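Local coordinates for Non-structural polyprotein (Sindbis virus, PDB 4GUA), which joins a cysteine protease that probably processes the viral replication polyprotein to a macro domain and a zinc-binding region of nsP3, at residues 352-364 and 375-387. Residues are numbered along the deposited sequence; the frame is centred on the assembly and turned at random.
Sequences NIADCQEEAVVNA and VCRAIYKRWPTSF
In the macro domain of nsP3, Ile353, Val361 and Ile379 meet where helix 375-382 packs on strand 360-364, an inner strand of the six-stranded mixed sheet, and on the 3-10 segment 353-355 that precedes it. The strand and helix axes approach to 7.4 Å with 124° between their directions. The helix also touches the 3-10 segment, where the Ile353 side chain crosses those of Val375 and Ile379 at a slant, its CG2 4.1 Å from Val375 CB. Ile379 lies against the strand: its chain is extended beyond CG1 (chi2 177°), carrying CD1 to 4.3 Å from Val361 CG2 and on to the CA of Asn363. Beside it, Val375 lays CG2 against Ala364, 3.7 Å from the CB of Ala364. Small residues bring the 3-10 segment close, Ala354 CB lying 3.8 Å from Ala378 CB, while Asn352 closes an Asx turn by accepting Ala354 N at OD1.

At the helix end Trp383 turns one face to Val361 CG1, which lies 4.0 Å from CZ3. CH2 of Trp383 comes near Ala354 O at an oblique angle, and Arg382 CD covers part of a ring face. Because Arg382 bends at chi3 (-75°), its guanidinium passes under Ala354 O, which sits over one face, and NH2 meets Asp355 OD1 at 2.6 Å in a salt bridge with the two planes nearly perpendicular. The adjoining strand 405-410 also packs on Ile379 and Trp383. Cohesion is therefore mostly apolar, with the one ion pair at an exposed margin, where solvent would probably weaken its electrostatic contribution.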
ATOM      1  N   ASN A 352       2.874 -35.063 -13.477  1.00 98.51           N
ATOM      2  CA  ASN A 352       2.288 -35.329 -12.171  1.00100.52           C
ATOM      3  C   ASN A 352       2.885 -34.382 -11.139  1.00 97.10           C
ATOM      4  O   ASN A 352       4.103 -34.342 -10.950  1.00 97.43           O
ATOM      5  CB  ASN A 352       2.547 -36.779 -11.760  1.00107.29           C
ATOM      6  CG  ASN A 352       1.982 -37.109 -10.391  1.00111.95           C
ATOM      7  OD1 ASN A 352       1.276 -36.299  -9.787  1.00115.10           O
ATOM      8  ND2 ASN A 352       2.302 -38.297  -9.889  1.00110.54           N
ATOM      9  N   ILE A 353       2.029 -33.622 -10.466  1.00 92.78           N
ATOM     10  CA  ILE A 353       2.497 -32.581  -9.562  1.00 90.72           C
ATOM     11  C   ILE A 353       3.291 -33.154  -8.389  1.00 92.82           C
ATOM     12  O   ILE A 353       4.128 -32.462  -7.805  1.00 94.14           O
ATOM     13  CB  ILE A 353       1.320 -31.728  -9.029  1.00 85.54           C
ATOM     14  CG1 ILE A 353       1.824 -30.372  -8.534  1.00 86.22           C
ATOM     15  CG2 ILE A 353       0.565 -32.469  -7.930  1.00 82.00           C
ATOM     16  CD1 ILE A 353       0.718 -29.431  -8.094  1.00 87.04           C
ATOM     17  N   ALA A 354       3.048 -34.417  -8.056  1.00 93.75           N
ATOM     18  CA  ALA A 354       3.766 -35.053  -6.954  1.00 91.37           C
ATOM     19  C   ALA A 354       5.269 -35.045  -7.202  1.00 83.80           C
ATOM     20  O   ALA A 354       6.067 -35.093  -6.263  1.00 86.84           O
ATOM     21  CB  ALA A 354       3.277 -36.477  -6.754  1.00 93.77           C
ATOM     22  N   ASP A 355       5.651 -34.972  -8.470  1.00 70.14           N
ATOM     23  CA  ASP A 355       7.059 -35.019  -8.844  1.00 61.59           C
ATOM     24  C   ASP A 355       7.688 -33.626  -8.975  1.00 64.67           C
ATOM     25  O   ASP A 355       8.838 -33.495  -9.402  1.00 74.93           O
ATOM     26  CB  ASP A 355       7.236 -35.824 -10.140  1.00 85.57           C
ATOM     27  CG  ASP A 355       7.067 -37.330  -9.926  1.00 94.40           C
ATOM     28  OD1 ASP A 355       7.589 -37.851  -8.915  1.00 94.42           O
ATOM     29  OD2 ASP A 355       6.418 -37.989 -10.771  1.00 95.95           O
ATOM     30  N   CYS A 356       6.942 -32.591  -8.608  1.00103.46           N
ATOM     31  CA  CYS A 356       7.406 -31.219  -8.798  1.00 94.18           C
ATOM     32  C   CYS A 356       8.759 -30.938  -8.133  1.00 88.41           C
ATOM     33  O   CYS A 356       9.080 -31.489  -7.075  1.00 80.72           O
ATOM     34  CB  CYS A 356       6.354 -30.224  -8.292  1.00 90.40           C
ATOM     35  SG  CYS A 356       6.048 -30.251  -6.512  1.00 84.24           S
ATOM     36  N   GLN A 357       9.554 -30.091  -8.787  1.00 89.77           N
ATOM     37  CA  GLN A 357      10.838 -29.637  -8.255  1.00 86.36           C
ATOM     38  C   GLN A 357      10.748 -28.281  -7.546  1.00 78.42           C
ATOM     39  O   GLN A 357      11.744 -27.790  -7.025  1.00 77.12           O
ATOM     40  CB  GLN A 357      11.872 -29.550  -9.384  1.00 91.60           C
ATOM     41  CG  GLN A 357      12.327 -30.897  -9.933  1.00 95.99           C
ATOM     42  CD  GLN A 357      13.021 -31.750  -8.883  1.00101.20           C
ATOM     43  OE1 GLN A 357      14.050 -31.355  -8.328  1.00105.82           O
ATOM     44  NE2 GLN A 357      12.461 -32.925  -8.603  1.00 96.19           N
ATOM     45  N   GLU A 358       9.566 -27.670  -7.532  1.00 78.73           N
ATOM     46  CA  GLU A 358       9.402 -26.339  -6.939  1.00 77.16           C
ATOM     47  C   GLU A 358       9.449 -26.415  -5.417  1.00 71.89           C
ATOM     48  O   GLU A 358       9.098 -27.441  -4.844  1.00 74.96           O
ATOM     49  CB  GLU A 358       8.085 -25.708  -7.391  1.00 81.87           C
ATOM     50  CG  GLU A 358       8.065 -25.243  -8.842  1.00 86.43           C
ATOM     51  CD  GLU A 358       8.030 -26.384  -9.837  1.00 89.51           C
ATOM     52  OE1 GLU A 358       7.486 -27.455  -9.496  1.00 91.27           O
ATOM     53  OE2 GLU A 358       8.538 -26.204 -10.967  1.00 88.25           O
ATOM     54  N   GLU A 359       9.865 -25.328  -4.768  1.00 69.64           N
ATOM     55  CA  GLU A 359      10.073 -25.315  -3.312  1.00 62.21           C
ATOM     56  C   GLU A 359       8.827 -25.713  -2.528  1.00 66.17           C
ATOM     57  O   GLU A 359       8.911 -26.442  -1.533  1.00 69.47           O
ATOM     58  CB  GLU A 359      10.547 -23.941  -2.836  1.00 54.96           C
ATOM     59  CG  GLU A 359      10.723 -23.855  -1.324  1.00 61.33           C
ATOM     60  CD  GLU A 359      11.263 -22.512  -0.855  1.00 69.60           C
ATOM     61  OE1 GLU A 359      11.860 -21.778  -1.681  1.00 71.30           O
ATOM     62  OE2 GLU A 359      11.076 -22.187   0.344  1.00 68.84           O
ATOM     63  N   ALA A 360       7.679 -25.203  -2.954  1.00 63.94           N
ATOM     64  CA  ALA A 360       6.424 -25.541  -2.307  1.00 60.85           C
ATOM     65  C   ALA A 360       5.425 -26.038  -3.340  1.00 65.05           C
ATOM     66  O   ALA A 360       5.444 -25.623  -4.499  1.00 65.51           O
ATOM     67  CB  ALA A 360       5.869 -24.334  -1.571  1.00 57.35           C
ATOM     68  N   VAL A 361       4.546 -26.930  -2.908  1.00 66.65           N
ATOM     69  CA  VAL A 361       3.498 -27.438  -3.769  1.00 69.15           C
ATOM     70  C   VAL A 361       2.160 -27.149  -3.112  1.00 68.00           C
ATOM     71  O   VAL A 361       2.007 -27.301  -1.897  1.00 65.28           O
ATOM     72  CB  VAL A 361       3.649 -28.956  -3.998  1.00 68.93           C
ATOM     73  CG1 VAL A 361       3.582 -29.711  -2.676  1.00 70.60           C
ATOM     74  CG2 VAL A 361       2.591 -29.456  -4.963  1.00 67.46           C
ATOM     75  N   VAL A 362       1.187 -26.749  -3.921  1.00 62.48           N
ATOM     76  CA  VAL A 362      -0.132 -26.412  -3.415  1.00 59.94           C
ATOM     77  C   VAL A 362      -1.073 -27.553  -3.726  1.00 65.97           C
ATOM     78  O   VAL A 362      -1.155 -28.016  -4.863  1.00 68.82           O
ATOM     79  CB  VAL A 362      -0.685 -25.127  -4.054  1.00 60.14           C
ATOM     80  CG1 VAL A 362      -2.164 -24.958  -3.723  1.00 54.04           C
ATOM     81  CG2 VAL A 362       0.122 -23.913  -3.610  1.00 60.61           C
ATOM     82  N   ASN A 363      -1.726 -28.056  -2.688  1.00 68.31           N
ATOM     83  CA  ASN A 363      -2.775 -29.047  -2.848  1.00 66.99           C
ATOM     84  C   ASN A 363      -4.125 -28.370  -3.060  1.00 65.59           C
ATOM     85  O   ASN A 363      -4.413 -27.336  -2.450  1.00 61.60           O
ATOM     86  CB  ASN A 363      -2.835 -29.938  -1.607  1.00 64.88           C
ATOM     87  CG  ASN A 363      -3.913 -30.998  -1.702  1.00 68.92           C
ATOM     88  OD1 ASN A 363      -4.195 -31.515  -2.780  1.00 74.52           O
ATOM     89  ND2 ASN A 363      -4.526 -31.321  -0.572  1.00 66.29           N
ATOM     90  N   ALA A 364      -4.959 -28.958  -3.912  1.00 66.79           N
ATOM     91  CA  ALA A 364      -6.336 -28.506  -4.016  1.00 65.84           C
ATOM     92  C   ALA A 364      -7.094 -29.349  -3.004  1.00 66.91           C
ATOM     93  O   ALA A 364      -7.367 -30.535  -3.222  1.00 63.47           O
ATOM     94  CB  ALA A 364      -6.873 -28.731  -5.414  1.00 60.15           C
ATOM     95  N   VAL A 375      -5.406 -33.757  -7.750  1.00 88.10           N
ATOM     96  CA  VAL A 375      -4.001 -33.589  -7.419  1.00 90.58           C
ATOM     97  C   VAL A 375      -3.813 -34.110  -5.997  1.00 93.88           C
ATOM     98  O   VAL A 375      -2.760 -34.649  -5.649  1.00 96.19           O
ATOM     99  CB  VAL A 375      -3.546 -32.124  -7.504  1.00 84.78           C
ATOM    100  CG1 VAL A 375      -3.513 -31.667  -8.949  1.00 84.27           C
ATOM    101  CG2 VAL A 375      -4.448 -31.234  -6.667  1.00 84.55           C
ATOM    102  N   CYS A 376      -4.846 -33.920  -5.179  1.00 89.52           N
ATOM    103  CA  CYS A 376      -4.822 -34.314  -3.773  1.00 83.23           C
ATOM    104  C   CYS A 376      -4.470 -35.789  -3.574  1.00 83.08           C
ATOM    105  O   CYS A 376      -3.848 -36.150  -2.577  1.00 84.84           O
ATOM    106  CB  CYS A 376      -6.167 -34.005  -3.118  1.00 78.67           C
ATOM    107  SG  CYS A 376      -6.212 -34.341  -1.349  1.00 73.75           S
ATOM    108  N   ARG A 377      -4.876 -36.640  -4.509  1.00 80.87           N
ATOM    109  CA  ARG A 377      -4.506 -38.051  -4.456  1.00 83.68           C
ATOM    110  C   ARG A 377      -2.990 -38.210  -4.503  1.00 77.24           C
ATOM    111  O   ARG A 377      -2.399 -38.912  -3.683  1.00 74.75           O
ATOM    112  CB  ARG A 377      -5.116 -38.806  -5.637  1.00 93.43           C
ATOM    113  CG  ARG A 377      -4.738 -40.285  -5.698  1.00 98.66           C
ATOM    114  CD  ARG A 377      -5.241 -40.924  -6.980  1.00104.61           C
ATOM    115  NE  ARG A 377      -5.176 -42.385  -6.957  1.00111.28           N
ATOM    116  CZ  ARG A 377      -6.223 -43.189  -6.763  1.00118.68           C
ATOM    117  NH1 ARG A 377      -7.442 -42.693  -6.567  1.00118.92           N
ATOM    118  NH2 ARG A 377      -6.055 -44.504  -6.768  1.00119.90           N
ATOM    119  N   ALA A 378      -2.364 -37.543  -5.467  1.00 77.68           N
ATOM    120  CA  ALA A 378      -0.921 -37.639  -5.664  1.00 79.25           C
ATOM    121  C   ALA A 378      -0.155 -37.075  -4.476  1.00 81.68           C
ATOM    122  O   ALA A 378       0.837 -37.657  -4.021  1.00 89.68           O
ATOM    123  CB  ALA A 378      -0.527 -36.907  -6.932  1.00 79.19           C
ATOM    124  N   ILE A 379      -0.633 -35.947  -3.969  1.00 76.56           N
ATOM    125  CA  ILE A 379       0.026 -35.265  -2.866  1.00 75.40           C
ATOM    126  C   ILE A 379      -0.043 -36.106  -1.589  1.00 75.61           C
ATOM    127  O   ILE A 379       0.923 -36.169  -0.825  1.00 74.06           O
ATOM    128  CB  ILE A 379      -0.592 -33.864  -2.659  1.00 69.50           C
ATOM    129  CG1 ILE A 379      -0.380 -33.033  -3.926  1.00 68.92           C
ATOM    130  CG2 ILE A 379       0.042 -33.150  -1.477  1.00 64.48           C
ATOM    131  CD1 ILE A 379      -0.997 -31.667  -3.886  1.00 72.24           C
ATOM    132  N   TYR A 380      -1.172 -36.770  -1.368  1.00 78.24           N
ATOM    133  CA  TYR A 380      -1.323 -37.626  -0.196  1.00 85.70           C
ATOM    134  C   TYR A 380      -0.427 -38.859  -0.287  1.00 93.25           C
ATOM    135  O   TYR A 380       0.173 -39.271   0.706  1.00 94.42           O
ATOM    136  CB  TYR A 380      -2.776 -38.072  -0.022  1.00 86.53           C
ATOM    137  CG  TYR A 380      -2.915 -39.362   0.759  1.00 87.68           C
ATOM    138  CD1 TYR A 380      -2.813 -39.372   2.144  1.00 86.98           C
ATOM    139  CD2 TYR A 380      -3.134 -40.571   0.111  1.00 88.10           C
ATOM    140  CE1 TYR A 380      -2.936 -40.549   2.863  1.00 87.41           C
ATOM    141  CE2 TYR A 380      -3.257 -41.753   0.821  1.00 90.15           C
ATOM    142  CZ  TYR A 380      -3.156 -41.736   2.198  1.00 89.92           C
ATOM    143  OH  TYR A 380      -3.274 -42.909   2.914  1.00 89.81           O
ATOM    144  N   LYS A 381      -0.344 -39.459  -1.471  1.00 87.81           N
ATOM    145  CA  LYS A 381       0.459 -40.660  -1.624  1.00 87.12           C
ATOM    146  C   LYS A 381       1.946 -40.381  -1.418  1.00 90.20           C
ATOM    147  O   LYS A 381       2.645 -41.198  -0.821  1.00 94.09           O
ATOM    148  CB  LYS A 381       0.234 -41.303  -2.988  1.00 92.25           C
ATOM    149  CG  LYS A 381      -1.153 -41.886  -3.150  1.00102.36           C
ATOM    150  CD  LYS A 381      -1.224 -43.017  -4.171  1.00111.57           C
ATOM    151  CE  LYS A 381      -0.677 -42.600  -5.538  1.00115.33           C
ATOM    152  NZ  LYS A 381      -0.355 -43.783  -6.402  1.00115.54           N
ATOM    153  N   ARG A 382       2.442 -39.252  -1.919  1.00 97.42           N
ATOM    154  CA  ARG A 382       3.851 -38.906  -1.699  1.00 93.52           C
ATOM    155  C   ARG A 382       4.169 -38.228  -0.355  1.00 86.91           C
ATOM    156  O   ARG A 382       5.252 -38.428   0.200  1.00 86.94           O
ATOM    157  CB  ARG A 382       4.402 -38.049  -2.825  1.00 92.60           C
ATOM    158  CG  ARG A 382       5.839 -37.659  -2.551  1.00 97.69           C
ATOM    159  CD  ARG A 382       6.421 -36.866  -3.682  1.00109.84           C
ATOM    160  NE  ARG A 382       6.738 -37.701  -4.839  1.00116.57           N
ATOM    161  CZ  ARG A 382       7.946 -37.809  -5.386  1.00118.94           C
ATOM    162  NH1 ARG A 382       8.982 -37.141  -4.889  1.00118.56           N
ATOM    163  NH2 ARG A 382       8.118 -38.592  -6.441  1.00119.15           N
ATOM    164  N   TRP A 383       3.258 -37.402   0.151  1.00 77.97           N
ATOM    165  CA  TRP A 383       3.520 -36.679   1.393  1.00 71.58           C
ATOM    166  C   TRP A 383       2.412 -36.888   2.421  1.00 70.61           C
ATOM    167  O   TRP A 383       1.774 -35.928   2.857  1.00 64.53           O
ATOM    168  CB  TRP A 383       3.668 -35.182   1.126  1.00 68.09           C
ATOM    169  CG  TRP A 383       4.793 -34.820   0.204  1.00 68.06           C
ATOM    170  CD1 TRP A 383       6.123 -34.830   0.489  1.00 63.30           C
ATOM    171  CD2 TRP A 383       4.672 -34.358  -1.148  1.00 71.92           C
ATOM    172  NE1 TRP A 383       6.846 -34.417  -0.608  1.00 63.16           N
ATOM    173  CE2 TRP A 383       5.980 -34.121  -1.626  1.00 63.89           C
ATOM    174  CE3 TRP A 383       3.589 -34.126  -2.005  1.00 69.47           C
ATOM    175  CZ2 TRP A 383       6.232 -33.671  -2.921  1.00 61.47           C
ATOM    176  CZ3 TRP A 383       3.839 -33.677  -3.287  1.00 66.40           C
ATOM    177  CH2 TRP A 383       5.153 -33.452  -3.733  1.00 65.49           C
ATOM    178  N   PRO A 384       2.192 -38.148   2.827  1.00 73.40           N
ATOM    179  CA  PRO A 384       1.094 -38.482   3.740  1.00 74.41           C
ATOM    180  C   PRO A 384       1.071 -37.645   5.015  1.00 71.14           C
ATOM    181  O   PRO A 384       0.007 -37.183   5.414  1.00 72.88           O
ATOM    182  CB  PRO A 384       1.357 -39.952   4.085  1.00 77.36           C
ATOM    183  CG  PRO A 384       2.133 -40.478   2.942  1.00 78.70           C
ATOM    184  CD  PRO A 384       2.973 -39.337   2.445  1.00 73.63           C
ATOM    185  N   THR A 385       2.229 -37.440   5.632  1.00 67.88           N
ATOM    186  CA  THR A 385       2.274 -36.816   6.952  1.00 66.92           C
ATOM    187  C   THR A 385       1.899 -35.338   6.903  1.00 64.66           C
ATOM    188  O   THR A 385       1.704 -34.713   7.944  1.00 62.33           O
ATOM    189  CB  THR A 385       3.656 -36.995   7.642  1.00 69.34           C
ATOM    190  OG1 THR A 385       4.696 -36.488   6.801  1.00 76.72           O
ATOM    191  CG2 THR A 385       3.927 -38.457   7.919  1.00 67.03           C
ATOM    192  N   SER A 386       1.799 -34.774   5.703  1.00 67.09           N
ATOM    193  CA  SER A 386       1.341 -33.396   5.576  1.00 65.32           C
ATOM    194  C   SER A 386      -0.155 -33.323   5.872  1.00 67.71           C
ATOM    195  O   SER A 386      -0.692 -32.254   6.152  1.00 72.37           O
ATOM    196  CB  SER A 386       1.644 -32.843   4.184  1.00 64.17           C
ATOM    197  OG  SER A 386       0.904 -33.524   3.189  1.00 65.91           O
ATOM    198  N   PHE A 387      -0.809 -34.479   5.832  1.00 65.07           N
ATOM    199  CA  PHE A 387      -2.235 -34.595   6.125  1.00 65.03           C
ATOM    200  C   PHE A 387      -2.517 -34.894   7.598  1.00 68.88           C
ATOM    201  O   PHE A 387      -3.647 -35.228   7.964  1.00 69.74           O
ATOM    202  CB  PHE A 387      -2.883 -35.651   5.230  1.00 67.86           C
ATOM    203  CG  PHE A 387      -3.024 -35.219   3.798  1.00 72.46           C
ATOM    204  CD1 PHE A 387      -1.933 -35.224   2.949  1.00 75.42           C
ATOM    205  CD2 PHE A 387      -4.247 -34.813   3.304  1.00 71.34           C
ATOM    206  CE1 PHE A 387      -2.060 -34.827   1.641  1.00 73.78           C
ATOM    207  CE2 PHE A 387      -4.379 -34.418   1.993  1.00 72.70           C
ATOM    208  CZ  PHE A 387      -3.287 -34.426   1.161  1.00 73.96           C
TER